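Local coordinates for uncharacterized protein, DUF633, LMOf2365_1472 (Listeria monocytogenes str. 4b F2365, PDB 3GNL), which is of unknown function but probably acts as a tRNA (adenine(22)-N(1))-methyltransferase, transferring a methyl group from S-adenosylmethionine to an adenine base, at residues A147-D152 and Y156-L161; F47-E52 and K87-D92; T199-I204 and L230-L235; T106-G111 and W130-W135; K14-I19 and P36-K41. All blocks are in the same frame, centred on the assembly; numbering follows the deposited sequence.

Contact 1: A147-D152 and Y156-L161; sequences AILRED and YEIMVL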
# COMPACT_ATOMS: atom_id res chain seq x y z
N ALA A 147 -6.93 4.84 -3.74
CA ALA A 147 -8.14 4.10 -4.00
C ALA A 147 -8.45 3.23 -2.80
O ALA A 147 -7.55 2.82 -2.07
CB ALA A 147 -8.04 3.25 -5.26
N ILE A 148 -9.73 2.93 -2.66
CA ILE A 148 -10.20 1.98 -1.63
C ILE A 148 -11.18 1.07 -2.32
O ILE A 148 -12.03 1.54 -3.09
CB ILE A 148 -10.75 2.69 -0.32
CG1 ILE A 148 -10.89 1.70 0.82
CG2 ILE A 148 -11.95 3.57 -0.58
CD1 ILE A 148 -11.12 2.34 2.19
N LEU A 149 -11.03 -0.24 -2.10
CA LEU A 149 -11.93 -1.17 -2.76
C LEU A 149 -12.22 -2.32 -1.83
O LEU A 149 -11.52 -2.53 -0.81
CB LEU A 149 -11.34 -1.64 -4.10
CG LEU A 149 -9.99 -2.36 -4.10
CD1 LEU A 149 -10.08 -3.90 -4.06
CD2 LEU A 149 -9.20 -1.93 -5.33
N ARG A 150 -13.26 -3.07 -2.15
CA ARG A 150 -13.58 -4.27 -1.38
C ARG A 150 -13.52 -5.47 -2.34
O ARG A 150 -14.09 -5.43 -3.43
CB ARG A 150 -14.95 -4.11 -0.70
CG ARG A 150 -15.34 -5.29 0.23
CD ARG A 150 -16.50 -5.05 1.21
NE ARG A 150 -17.37 -3.92 0.87
CZ ARG A 150 -17.51 -2.84 1.64
NH1 ARG A 150 -18.32 -1.86 1.27
NH2 ARG A 150 -16.86 -2.74 2.79
N GLU A 151 -12.78 -6.50 -1.98
CA GLU A 151 -12.74 -7.73 -2.77
C GLU A 151 -12.73 -8.91 -1.79
O GLU A 151 -11.97 -8.91 -0.82
CB GLU A 151 -11.50 -7.76 -3.68
CG GLU A 151 -11.41 -9.01 -4.57
CD GLU A 151 -10.38 -8.90 -5.68
OE1 GLU A 151 -9.26 -8.34 -5.46
OE2 GLU A 151 -10.67 -9.43 -6.77
N ASP A 152 -13.58 -9.90 -2.06
CA ASP A 152 -13.76 -11.08 -1.15
C ASP A 152 -14.03 -10.66 0.31
O ASP A 152 -13.42 -11.19 1.26
CB ASP A 152 -12.55 -12.03 -1.23
CG ASP A 152 -12.35 -12.64 -2.62
OD1 ASP A 152 -13.31 -12.76 -3.39
OD2 ASP A 152 -11.20 -13.00 -2.94
N TYR A 156 -9.33 -2.98 0.86
CA TYR A 156 -7.93 -2.73 0.56
C TYR A 156 -7.77 -1.27 0.16
O TYR A 156 -8.54 -0.74 -0.64
CB TYR A 156 -7.48 -3.56 -0.65
CG TYR A 156 -7.56 -5.03 -0.43
CD1 TYR A 156 -6.58 -5.67 0.32
CD2 TYR A 156 -8.62 -5.77 -0.95
CE1 TYR A 156 -6.65 -7.06 0.58
CE2 TYR A 156 -8.71 -7.18 -0.71
CZ TYR A 156 -7.71 -7.79 0.05
OH TYR A 156 -7.76 -9.17 0.31
N GLU A 157 -6.70 -0.67 0.63
CA GLU A 157 -6.31 0.69 0.26
C GLU A 157 -5.06 0.65 -0.61
O GLU A 157 -4.16 -0.18 -0.38
CB GLU A 157 -6.03 1.53 1.50
CG GLU A 157 -7.26 1.84 2.39
CD GLU A 157 -6.84 2.10 3.82
OE1 GLU A 157 -6.28 1.18 4.50
OE2 GLU A 157 -7.08 3.21 4.28
N ILE A 158 -5.03 1.56 -1.59
CA ILE A 158 -3.87 1.71 -2.52
C ILE A 158 -3.49 3.18 -2.48
O ILE A 158 -4.35 4.06 -2.39
CB ILE A 158 -4.26 1.30 -3.95
CG1 ILE A 158 -4.67 -0.19 -3.94
CG2 ILE A 158 -3.09 1.57 -4.95
CD1 ILE A 158 -5.41 -0.59 -5.15
N MSE A 159 -2.20 3.46 -2.48
CA MSE A 159 -1.75 4.85 -2.53
C MSE A 159 -0.64 4.98 -3.57
O MSE A 159 0.19 4.09 -3.72
CB MSE A 159 -1.27 5.34 -1.16
CG MSE A 159 -0.02 4.72 -0.63
SE MSE A 159 0.38 5.53 1.15
CE MSE A 159 -0.93 4.49 2.15
N VAL A 160 -0.63 6.12 -4.24
CA VAL A 160 0.39 6.36 -5.26
C VAL A 160 1.13 7.59 -4.84
O VAL A 160 0.49 8.57 -4.44
CB VAL A 160 -0.26 6.58 -6.61
CG1 VAL A 160 0.84 6.81 -7.69
CG2 VAL A 160 -1.18 5.39 -6.97
N LEU A 161 2.46 7.52 -4.85
CA LEU A 161 3.29 8.63 -4.35
C LEU A 161 4.27 9.09 -5.39
O LEU A 161 4.66 8.32 -6.27
CB LEU A 161 4.07 8.20 -3.12
CG LEU A 161 3.16 7.77 -1.94
CD1 LEU A 161 2.97 6.30 -2.04
CD2 LEU A 161 3.73 8.09 -0.61
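The beta hairpin of strands 141-151 and 154-163, which closes one edge of the Rossmann-like methyltransferase sheet, sets Ala147 against Ile158, Ile148 against Glu157 and Leu149 against Tyr156. Ala147/Ile158 and Leu149/Tyr156 are antiparallel hydrogen-bonded pairs, with Ile148/Glu157 the non-hydrogen-bonded pair between them. Four backbone hydrogen bonds join the strands, for example Tyr156 N to Leu149 O (2.8 Å, N-H...O angle 168°), and Ile148 CA comes within 3.3 Å of Tyr156 O as a CA-H...O contact. On the face carrying Ala147, Leu149, Tyr156 and Ile158, the leucine is the wedge: a chi1 of 60° lodges its CG between backbone N and carbonyl carbon, and the two methyls part company. CD1 approaches CD2 of the Tyr156 ring obliquely (3.9 Å), while CD2 meets Ile158 CD1 (4.0 Å). Glu151 O lies at the edge of the same ring, 3.7 Å from Tyr156 CE2. On the other face Ile148 and Glu157 run side by side, Ile148 CD1 touching Glu157 CG at 3.9 Å, so that the glutamate lends its aliphatic stem to the packing. Its OE2 reaches a long, weak ion pair with Arg133. The carboxylate of Glu151 accepts bonds from the backbone N of Lys10 and Arg11, a negative group that probably favours the start of helix 10-16. Backbone bonding thus fixes the register, and apolar and aromatic side chains pack on one face.

Contact 2: F47-E52 and K87-D92; sequences FAIAGE and KKDAID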
# COMPACT_ATOMS: atom_id res chain seq x y z
N PHE A 47 9.56 -2.76 -19.10
CA PHE A 47 10.51 -3.63 -18.45
C PHE A 47 10.00 -3.78 -17.02
O PHE A 47 9.44 -2.82 -16.48
CB PHE A 47 11.91 -3.02 -18.46
CG PHE A 47 12.88 -3.75 -17.60
CD1 PHE A 47 13.43 -4.96 -18.01
CD2 PHE A 47 13.25 -3.24 -16.34
CE1 PHE A 47 14.34 -5.65 -17.17
CE2 PHE A 47 14.14 -3.92 -15.52
CZ PHE A 47 14.70 -5.12 -15.93
N ALA A 48 10.16 -4.97 -16.43
CA ALA A 48 9.86 -5.18 -15.01
C ALA A 48 10.90 -6.05 -14.33
O ALA A 48 11.39 -7.01 -14.92
CB ALA A 48 8.52 -5.81 -14.84
N ILE A 49 11.18 -5.74 -13.08
CA ILE A 49 11.82 -6.66 -12.13
C ILE A 49 10.69 -7.24 -11.27
O ILE A 49 9.87 -6.48 -10.74
CB ILE A 49 12.80 -5.93 -11.20
CG1 ILE A 49 13.95 -5.29 -12.03
CG2 ILE A 49 13.33 -6.85 -10.11
CD1 ILE A 49 14.78 -4.24 -11.23
N ALA A 50 10.63 -8.56 -11.17
CA ALA A 50 9.75 -9.20 -10.20
C ALA A 50 10.60 -9.73 -9.06
O ALA A 50 11.35 -10.70 -9.24
CB ALA A 50 8.94 -10.29 -10.86
N GLY A 51 10.50 -9.10 -7.88
CA GLY A 51 11.31 -9.51 -6.72
C GLY A 51 10.63 -10.55 -5.86
O GLY A 51 9.43 -10.52 -5.68
N GLU A 52 11.37 -11.52 -5.32
CA GLU A 52 10.82 -12.50 -4.41
C GLU A 52 11.87 -12.78 -3.37
O GLU A 52 13.05 -12.69 -3.67
CB GLU A 52 10.43 -13.82 -5.11
CG GLU A 52 9.50 -13.62 -6.32
CD GLU A 52 8.12 -13.24 -5.91
OE1 GLU A 52 7.80 -13.25 -4.71
OE2 GLU A 52 7.33 -12.91 -6.84
N LYS A 87 21.05 0.39 -9.40
CA LYS A 87 21.07 1.72 -10.04
C LYS A 87 20.96 1.65 -11.56
O LYS A 87 20.19 2.40 -12.16
CB LYS A 87 22.31 2.53 -9.63
N LYS A 88 21.70 0.71 -12.18
CA LYS A 88 21.71 0.58 -13.64
C LYS A 88 20.38 0.11 -14.24
O LYS A 88 20.14 0.25 -15.44
CB LYS A 88 22.89 -0.27 -14.15
CG LYS A 88 22.90 -1.74 -13.74
CD LYS A 88 23.98 -2.51 -14.49
CE LYS A 88 24.38 -3.78 -13.74
NZ LYS A 88 24.82 -3.50 -12.33
N ASP A 89 19.49 -0.41 -13.39
CA ASP A 89 18.16 -0.80 -13.85
C ASP A 89 17.28 0.38 -14.25
O ASP A 89 16.34 0.20 -14.98
CB ASP A 89 17.42 -1.66 -12.82
CG ASP A 89 18.04 -3.01 -12.66
OD1 ASP A 89 18.38 -3.61 -13.71
OD2 ASP A 89 18.22 -3.46 -11.51
N ALA A 90 17.61 1.59 -13.79
CA ALA A 90 16.85 2.78 -14.16
C ALA A 90 15.33 2.59 -13.98
O ALA A 90 14.53 2.80 -14.88
CB ALA A 90 17.17 3.20 -15.60
N ILE A 91 14.94 2.17 -12.77
CA ILE A 91 13.53 1.93 -12.46
C ILE A 91 12.76 3.25 -12.23
O ILE A 91 13.26 4.12 -11.52
CB ILE A 91 13.46 1.06 -11.21
CG1 ILE A 91 14.08 -0.32 -11.47
CG2 ILE A 91 12.02 0.99 -10.65
CD1 ILE A 91 13.51 -1.12 -12.62
N ASP A 92 11.60 3.38 -12.86
CA ASP A 92 10.76 4.58 -12.78
C ASP A 92 9.71 4.44 -11.66
O ASP A 92 9.42 5.43 -10.95
CB ASP A 92 10.02 4.85 -14.09
CG ASP A 92 10.98 5.03 -15.26
OD1 ASP A 92 11.79 5.97 -15.16
OD2 ASP A 92 10.91 4.23 -16.22
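Ile49 meets both Asp89 and Ile91 through one methyl, its CD1, where the second strand of the Rossmann-like sheet, 45-52, is overlaid by the loop that leads from strand 74-78 to strand 93-99. This is the tight part. Ile49 CD1 lies 3.6 Å from Ile91 CD1 and 3.5 Å from Asp89 OD2, the aspartate crossing the isoleucine at about a right angle. Isoleucine suits a place that needs a long apolar arm from a strand, and no hydrogen bond joins the two segments. The carboxylate probably tolerates this methyl because its charge is answered beyond the contact: OD2 forms a salt bridge with Arg77 and accepts a bond from Glu86 N, which probably hold the carboxylate beside the Ile49 methyl. On the outer side the loop turns away from the strand. Lys87, Lys88 and Ala90 are exposed there, and a short 3-10 turn with a bond from Ala90 N to Lys87 O (3.2 Å) carries the chain round. Phe47, only partly exposed, stands towards the looser margin. A chi2 of -56° bends the end of Ile91 back, and its CD1 comes up to the edge of the phenyl ring, near the ring plane, 4.1 Å from Phe47 CE2.

Contact 3: T199-I204 and L230-L235; sequences TWQNII and LVEDVL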
# COMPACT_ATOMS: atom_id res chain seq x y z
N THR A 199 -17.06 -0.69 16.27
CA THR A 199 -16.29 -1.61 17.09
C THR A 199 -15.53 -0.90 18.23
O THR A 199 -15.55 -1.36 19.35
CB THR A 199 -15.39 -2.49 16.25
OG1 THR A 199 -16.25 -3.43 15.57
CG2 THR A 199 -14.48 -3.34 17.09
N TRP A 200 -14.87 0.22 17.95
CA TRP A 200 -14.17 0.94 19.00
C TRP A 200 -15.11 1.40 20.13
O TRP A 200 -14.74 1.24 21.30
CB TRP A 200 -13.47 2.16 18.37
CG TRP A 200 -12.35 1.76 17.42
CD1 TRP A 200 -11.53 0.67 17.50
CD2 TRP A 200 -11.92 2.52 16.27
NE1 TRP A 200 -10.62 0.68 16.42
CE2 TRP A 200 -10.87 1.80 15.67
CE3 TRP A 200 -12.36 3.73 15.69
CZ2 TRP A 200 -10.22 2.26 14.50
CZ3 TRP A 200 -11.72 4.16 14.49
CH2 TRP A 200 -10.69 3.41 13.93
N GLN A 201 -16.31 1.88 19.81
CA GLN A 201 -17.30 2.31 20.83
C GLN A 201 -17.70 1.09 21.61
O GLN A 201 -17.83 1.18 22.85
CB GLN A 201 -18.55 2.90 20.19
CG GLN A 201 -18.30 4.15 19.38
CD GLN A 201 -19.49 4.61 18.53
OE1 GLN A 201 -20.51 3.91 18.38
NE2 GLN A 201 -19.35 5.79 17.94
N ASN A 202 -17.89 -0.03 20.93
CA ASN A 202 -18.27 -1.24 21.66
C ASN A 202 -17.18 -1.68 22.64
O ASN A 202 -17.47 -2.14 23.76
CB ASN A 202 -18.65 -2.38 20.72
CG ASN A 202 -19.92 -2.09 19.90
OD1 ASN A 202 -20.72 -1.24 20.25
ND2 ASN A 202 -20.10 -2.85 18.83
N ILE A 203 -15.91 -1.55 22.23
CA ILE A 203 -14.81 -1.96 23.08
C ILE A 203 -14.80 -1.06 24.31
O ILE A 203 -14.57 -1.55 25.41
CB ILE A 203 -13.45 -1.88 22.36
CG1 ILE A 203 -13.41 -2.91 21.22
CG2 ILE A 203 -12.26 -2.16 23.33
CD1 ILE A 203 -12.22 -2.67 20.29
N ILE A 204 -14.96 0.24 24.12
CA ILE A 204 -15.00 1.12 25.30
C ILE A 204 -16.05 0.68 26.31
O ILE A 204 -15.74 0.63 27.52
CB ILE A 204 -15.25 2.58 24.92
CG1 ILE A 204 -14.00 3.12 24.22
CG2 ILE A 204 -15.50 3.44 26.17
CD1 ILE A 204 -14.22 4.42 23.55
N LEU A 230 -11.81 11.07 15.50
CA LEU A 230 -11.29 11.28 14.13
C LEU A 230 -12.28 10.84 13.06
O LEU A 230 -12.46 11.49 12.03
CB LEU A 230 -9.95 10.57 13.94
CG LEU A 230 -8.75 11.11 14.70
CD1 LEU A 230 -7.61 10.10 14.68
CD2 LEU A 230 -8.32 12.46 14.09
N VAL A 231 -12.91 9.68 13.24
CA VAL A 231 -13.88 9.23 12.29
C VAL A 231 -15.08 10.16 12.24
O VAL A 231 -15.56 10.51 11.17
CB VAL A 231 -14.35 7.76 12.60
CG1 VAL A 231 -15.55 7.38 11.76
CG2 VAL A 231 -13.18 6.75 12.37
N GLU A 232 -15.54 10.63 13.41
CA GLU A 232 -16.71 11.51 13.45
C GLU A 232 -16.41 12.81 12.73
O GLU A 232 -17.27 13.35 12.05
CB GLU A 232 -17.11 11.79 14.89
CG GLU A 232 -17.69 10.55 15.56
CD GLU A 232 -18.09 10.74 17.02
OE1 GLU A 232 -17.53 11.62 17.71
OE2 GLU A 232 -18.95 9.97 17.49
N ASP A 233 -15.18 13.28 12.88
CA ASP A 233 -14.73 14.50 12.21
C ASP A 233 -14.68 14.34 10.69
O ASP A 233 -15.05 15.27 9.96
CB ASP A 233 -13.35 14.91 12.72
CG ASP A 233 -12.87 16.20 12.08
OD1 ASP A 233 -13.56 17.23 12.24
OD2 ASP A 233 -11.84 16.17 11.38
N VAL A 234 -14.23 13.19 10.21
CA VAL A 234 -14.17 13.04 8.75
C VAL A 234 -15.50 12.70 8.09
O VAL A 234 -15.74 13.11 6.95
CB VAL A 234 -13.01 12.16 8.22
CG1 VAL A 234 -11.69 12.71 8.76
CG2 VAL A 234 -13.23 10.65 8.48
N LEU A 235 -16.37 11.98 8.81
CA LEU A 235 -17.67 11.63 8.26
C LEU A 235 -18.68 12.77 8.45
O LEU A 235 -19.76 12.75 7.86
CB LEU A 235 -18.19 10.30 8.85
CG LEU A 235 -17.32 9.06 8.58
CD1 LEU A 235 -18.00 7.84 9.18
CD2 LEU A 235 -17.06 8.86 7.08
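Trp200 and Val231 make the apolar touch between these helices. Val231 CG2 comes to the edge of the indole, near the ring plane, 3.7 Å from Trp200 CZ3, the two side chains crossing at a slant. The valine has CG1 anti to its backbone N (chi1 169°), leaving CG2 as the branch that meets the ring. A long flat residue opposite a short branched one suits backbones this far apart, the Trp200 and Val231 CA atoms being 10.7 Å from each other. Helices 187-208 and 215-235 form a helical hairpin, consistent with the C-terminal coiled-coil domain of TrmK-type methyltransferases. Further apolar cover comes from Trp193, which touches both residues, from Phe176 and Leu224 on Trp200, and from Phe177 on Val231. Polar neighbours are looser: Glu232 extends towards Gln201 at the margin, and no hydrogen bond links the segments. Within each helix the backbone is regularly bonded, as from Leu235 N to Val231 O (2.9 Å).

Contact 4: T106-G111 and W130-W135; sequences TILEEG and WQLREW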
# COMPACT_ATOMS: atom_id res chain seq x y z
N THR A 106 9.46 -0.55 6.31
CA THR A 106 10.83 -1.09 6.59
C THR A 106 11.58 -1.29 5.27
O THR A 106 12.74 -0.87 5.14
CB THR A 106 10.76 -2.37 7.43
OG1 THR A 106 10.16 -2.04 8.69
CG2 THR A 106 12.16 -2.98 7.68
N ILE A 107 10.88 -1.84 4.28
CA ILE A 107 11.45 -2.06 2.95
C ILE A 107 11.90 -0.74 2.34
O ILE A 107 13.01 -0.66 1.76
CB ILE A 107 10.45 -2.81 2.03
CG1 ILE A 107 10.40 -4.28 2.45
CG2 ILE A 107 10.87 -2.67 0.53
CD1 ILE A 107 9.31 -5.04 1.79
N LEU A 108 11.06 0.29 2.43
CA LEU A 108 11.39 1.62 1.92
C LEU A 108 12.55 2.31 2.64
O LEU A 108 13.37 2.98 1.99
CB LEU A 108 10.16 2.55 1.93
CG LEU A 108 9.04 2.13 0.98
CD1 LEU A 108 7.78 2.95 1.25
CD2 LEU A 108 9.45 2.29 -0.53
N GLU A 109 12.60 2.16 3.96
CA GLU A 109 13.67 2.74 4.77
C GLU A 109 15.00 2.01 4.59
O GLU A 109 16.00 2.65 4.26
CB GLU A 109 13.25 2.85 6.24
CG GLU A 109 12.06 3.79 6.43
CD GLU A 109 11.49 3.80 7.85
OE1 GLU A 109 11.71 2.82 8.60
OE2 GLU A 109 10.78 4.79 8.18
N GLU A 110 15.02 0.69 4.76
CA GLU A 110 16.26 -0.08 4.54
C GLU A 110 16.74 0.05 3.09
O GLU A 110 17.94 0.04 2.84
CB GLU A 110 16.09 -1.54 4.89
CG GLU A 110 15.85 -1.80 6.36
CD GLU A 110 15.56 -3.25 6.66
OE1 GLU A 110 15.44 -4.09 5.73
OE2 GLU A 110 15.42 -3.57 7.86
N GLY A 111 15.81 0.17 2.16
CA GLY A 111 16.16 0.24 0.74
C GLY A 111 16.21 1.65 0.21
O GLY A 111 16.07 1.89 -0.98
N TRP A 130 -1.63 3.92 7.55
CA TRP A 130 -1.17 5.18 8.10
C TRP A 130 0.36 5.23 8.24
O TRP A 130 0.94 6.33 8.16
CB TRP A 130 -1.85 5.46 9.47
CG TRP A 130 -1.40 4.52 10.57
CD1 TRP A 130 -2.01 3.35 10.93
CD2 TRP A 130 -0.26 4.66 11.43
NE1 TRP A 130 -1.34 2.76 11.97
CE2 TRP A 130 -0.26 3.53 12.30
CE3 TRP A 130 0.75 5.63 11.57
CZ2 TRP A 130 0.72 3.34 13.29
CZ3 TRP A 130 1.71 5.45 12.55
CH2 TRP A 130 1.69 4.30 13.40
N GLN A 131 1.02 4.09 8.45
CA GLN A 131 2.48 4.03 8.60
C GLN A 131 3.14 4.57 7.33
O GLN A 131 4.17 5.24 7.40
CB GLN A 131 2.97 2.62 8.80
CG GLN A 131 2.64 2.00 10.13
CD GLN A 131 3.74 2.25 11.12
OE1 GLN A 131 4.65 3.04 10.86
NE2 GLN A 131 3.65 1.59 12.28
N LEU A 132 2.55 4.26 6.19
CA LEU A 132 3.13 4.71 4.93
C LEU A 132 2.81 6.18 4.65
O LEU A 132 3.58 6.90 3.99
CB LEU A 132 2.63 3.80 3.80
CG LEU A 132 3.13 2.37 3.93
CD1 LEU A 132 2.49 1.53 2.87
CD2 LEU A 132 4.68 2.28 3.86
N ARG A 133 1.69 6.69 5.17
CA ARG A 133 1.40 8.11 5.03
C ARG A 133 2.32 8.92 5.92
O ARG A 133 2.74 10.00 5.51
CB ARG A 133 -0.12 8.41 5.24
CG ARG A 133 -0.96 7.52 4.34
CD ARG A 133 -2.34 8.09 4.17
NE ARG A 133 -3.23 7.17 3.49
CZ ARG A 133 -3.97 6.24 4.09
NH1 ARG A 133 -3.99 6.12 5.42
NH2 ARG A 133 -4.73 5.44 3.35
N GLU A 134 2.70 8.37 7.08
CA GLU A 134 3.71 9.00 7.93
C GLU A 134 5.03 9.00 7.23
O GLU A 134 5.70 10.05 7.23
CB GLU A 134 3.83 8.34 9.30
CG GLU A 134 4.65 9.18 10.24
CD GLU A 134 4.46 8.78 11.66
OE1 GLU A 134 4.57 7.57 11.97
OE2 GLU A 134 4.17 9.71 12.46
N TRP A 135 5.41 7.87 6.63
CA TRP A 135 6.65 7.79 5.87
C TRP A 135 6.64 8.86 4.79
O TRP A 135 7.66 9.51 4.54
CB TRP A 135 6.78 6.39 5.28
CG TRP A 135 8.06 6.23 4.44
CD1 TRP A 135 9.27 5.83 4.87
CD2 TRP A 135 8.17 6.50 3.05
NE1 TRP A 135 10.16 5.84 3.82
CE2 TRP A 135 9.53 6.28 2.70
CE3 TRP A 135 7.28 6.96 2.07
CZ2 TRP A 135 10.00 6.46 1.37
CZ3 TRP A 135 7.75 7.13 0.76
CH2 TRP A 135 9.11 6.88 0.43
O HOH W 1 13.09 5.55 3.00
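The indole of Trp135 has Leu108 over one face and Glu109 at its edge. Leu108 CD1 sits almost squarely above the six-membered ring, 3.9 Å from its centroid and 5° off the normal, a CH-pi contact. Round the edge, in the ring plane, lie Glu109 OE2, 3.8 Å from Trp135 CD1, and a water. The carboxylate plane itself is turned well out of that of the ring. Helices 101-110 and 129-139, which carry these residues, follow the fourth and fifth strands of the Rossmann-like sheet and run nearly parallel, their short axes 26° apart; the first belongs to the beta-alpha-beta crossover from strand 93-99 to strand 120-125. Tryptophan suits the spacing because its ring can bridge axes 11.3 Å apart, and CG anti to the backbone N (chi1 179°) sends it towards the neighbouring helix. Its polar NE1 is satisfied by the water, which accepts that N-H (3.1 Å) and donates to Leu108 O (2.8 Å), so the water ties the ring to the last turn of helix 101-110. Glu109 OE2 also forms a salt bridge with Arg105. Deeper, towards Leu123 of the sheet, Leu132 adds an apolar touch to the leucine that lies over the indole: Leu132 CD2 lies 4.1 Å from Leu108 CD1.

Contact 5: K14-I19 and P36-K41; sequences KVASYI and PCFAVK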
# COMPACT_ATOMS: atom_id res chain seq x y z
N LYS A 14 -6.38 -2.77 -9.90
CA LYS A 14 -6.37 -1.37 -9.46
C LYS A 14 -4.95 -0.88 -9.31
O LYS A 14 -4.62 0.22 -9.72
CB LYS A 14 -7.25 -1.13 -8.21
CG LYS A 14 -7.43 0.37 -7.87
CD LYS A 14 -8.14 1.08 -9.04
CE LYS A 14 -8.69 2.42 -8.63
NZ LYS A 14 -9.33 3.06 -9.83
N VAL A 15 -4.08 -1.71 -8.70
CA VAL A 15 -2.70 -1.36 -8.54
C VAL A 15 -2.05 -1.06 -9.93
O VAL A 15 -1.37 -0.04 -10.10
CB VAL A 15 -1.94 -2.48 -7.77
CG1 VAL A 15 -0.47 -2.27 -7.85
CG2 VAL A 15 -2.40 -2.55 -6.30
N ALA A 16 -2.27 -1.99 -10.88
CA ALA A 16 -1.74 -1.90 -12.25
C ALA A 16 -2.25 -0.67 -12.98
O ALA A 16 -1.55 -0.15 -13.85
CB ALA A 16 -2.08 -3.15 -13.02
N SER A 17 -3.44 -0.21 -12.59
CA SER A 17 -4.07 0.92 -13.32
C SER A 17 -3.27 2.21 -13.16
O SER A 17 -3.49 3.17 -13.90
CB SER A 17 -5.52 1.15 -12.87
OG SER A 17 -5.55 1.83 -11.64
N TYR A 18 -2.37 2.25 -12.18
CA TYR A 18 -1.51 3.40 -11.92
C TYR A 18 -0.19 3.35 -12.66
O TYR A 18 0.62 4.24 -12.52
CB TYR A 18 -1.31 3.59 -10.42
CG TYR A 18 -2.61 3.94 -9.71
CD1 TYR A 18 -3.25 5.17 -9.96
CD2 TYR A 18 -3.18 3.07 -8.79
CE1 TYR A 18 -4.45 5.51 -9.31
CE2 TYR A 18 -4.39 3.39 -8.10
CZ TYR A 18 -4.99 4.62 -8.37
OH TYR A 18 -6.17 4.95 -7.71
N ILE A 19 -0.01 2.30 -13.47
CA ILE A 19 1.21 2.19 -14.31
C ILE A 19 0.72 2.57 -15.69
O ILE A 19 -0.11 1.90 -16.24
CB ILE A 19 1.72 0.73 -14.34
CG1 ILE A 19 2.15 0.29 -12.92
CG2 ILE A 19 2.89 0.58 -15.32
CD1 ILE A 19 2.43 -1.22 -12.75
N PRO A 36 3.42 -7.72 -13.33
CA PRO A 36 4.44 -7.41 -14.35
C PRO A 36 4.07 -7.96 -15.69
O PRO A 36 4.24 -7.27 -16.71
CB PRO A 36 5.67 -8.10 -13.81
CG PRO A 36 5.48 -8.08 -12.30
CD PRO A 36 4.00 -8.26 -12.10
N CYS A 37 3.54 -9.18 -15.75
CA CYS A 37 3.18 -9.75 -17.06
C CYS A 37 2.06 -8.94 -17.68
O CYS A 37 2.13 -8.63 -18.87
CB CYS A 37 2.80 -11.22 -16.96
SG CYS A 37 4.24 -12.36 -16.60
N PHE A 38 1.06 -8.60 -16.89
CA PHE A 38 -0.11 -7.84 -17.39
C PHE A 38 0.35 -6.47 -17.91
O PHE A 38 -0.10 -6.05 -18.99
CB PHE A 38 -1.09 -7.66 -16.25
CG PHE A 38 -2.21 -6.70 -16.53
CD1 PHE A 38 -3.37 -7.15 -17.13
CD2 PHE A 38 -2.13 -5.39 -16.10
CE1 PHE A 38 -4.47 -6.28 -17.35
CE2 PHE A 38 -3.22 -4.51 -16.30
CZ PHE A 38 -4.38 -4.97 -16.92
N ALA A 39 1.27 -5.82 -17.21
CA ALA A 39 1.66 -4.47 -17.55
C ALA A 39 2.61 -4.45 -18.74
O ALA A 39 2.59 -3.52 -19.57
CB ALA A 39 2.24 -3.77 -16.39
N VAL A 40 3.45 -5.47 -18.87
CA VAL A 40 4.33 -5.54 -20.05
C VAL A 40 3.47 -5.86 -21.28
O VAL A 40 3.62 -5.22 -22.34
CB VAL A 40 5.45 -6.56 -19.82
CG1 VAL A 40 6.19 -6.90 -21.16
CG2 VAL A 40 6.43 -6.01 -18.82
N LYS A 41 2.55 -6.79 -21.13
CA LYS A 41 1.74 -7.28 -22.24
C LYS A 41 0.90 -6.17 -22.82
O LYS A 41 0.80 -6.01 -24.05
CB LYS A 41 0.84 -8.42 -21.80
CG LYS A 41 1.45 -9.78 -21.97
CD LYS A 41 1.19 -10.34 -23.37
CE LYS A 41 0.77 -11.83 -23.32
NZ LYS A 41 1.74 -12.71 -22.58
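Ala16, Ala39 and Phe38 give up the most surface here, and the two alanines let the backbones come close: their CA atoms are 6.8 Å apart. Ala16, of helix 10-16, points its methyl at helix 34-41. Phe38 receives it; with CG anti to the backbone N (chi1 169°), the ring reaches across and its CE2 lies 3.7 Å from Ala16 CB, which approaches the ring obliquely. Phenylalanine suits this partly exposed margin, where its ring also touches Leu8 of the N-terminal loop. Ala39, one residue on, is met more loosely by Ile19, whose CD1 stands 4.4 Å from Ala39 CB. Ile19 is brought round by a type I turn from Ala16, closed by a bond from Ile19 N to Ala16 O (2.9 Å). Serine suits its place here, since Ser17 OG donates to Lys14 O (2.7 Å). No hydrogen bond spans the segments, which meet through apolar carbons. Val15, Tyr18 and Ile19 also rest on Ile122 of strand 120-125. A helix ahead of the first strand, packed beside the helix that links the first and second strands, is characteristic of the Rossmann-like fold of class I methyltransferases.

Overall arrangement
From the N terminus, contact 5 closes the first loop, round strand 23-28. Contact 2 follows, bringing the loop before strand 93-99 back to strand 45-52; Ala48 CB lies 3.8 Å from Pro36 CB, joining the two. Contact 4 then pairs helices round strand 120-125, contact 1 closes the short hairpin turn, and contact 3 the longer loop of the C-terminal helices. All five run in series, none nesting or crossing. Contact 1 touches contact 5 through Val160 and Tyr18 and contact 4 through Met159 and Leu132. Contact 3 stands apart, its centre about 42 Å from that of contact 2.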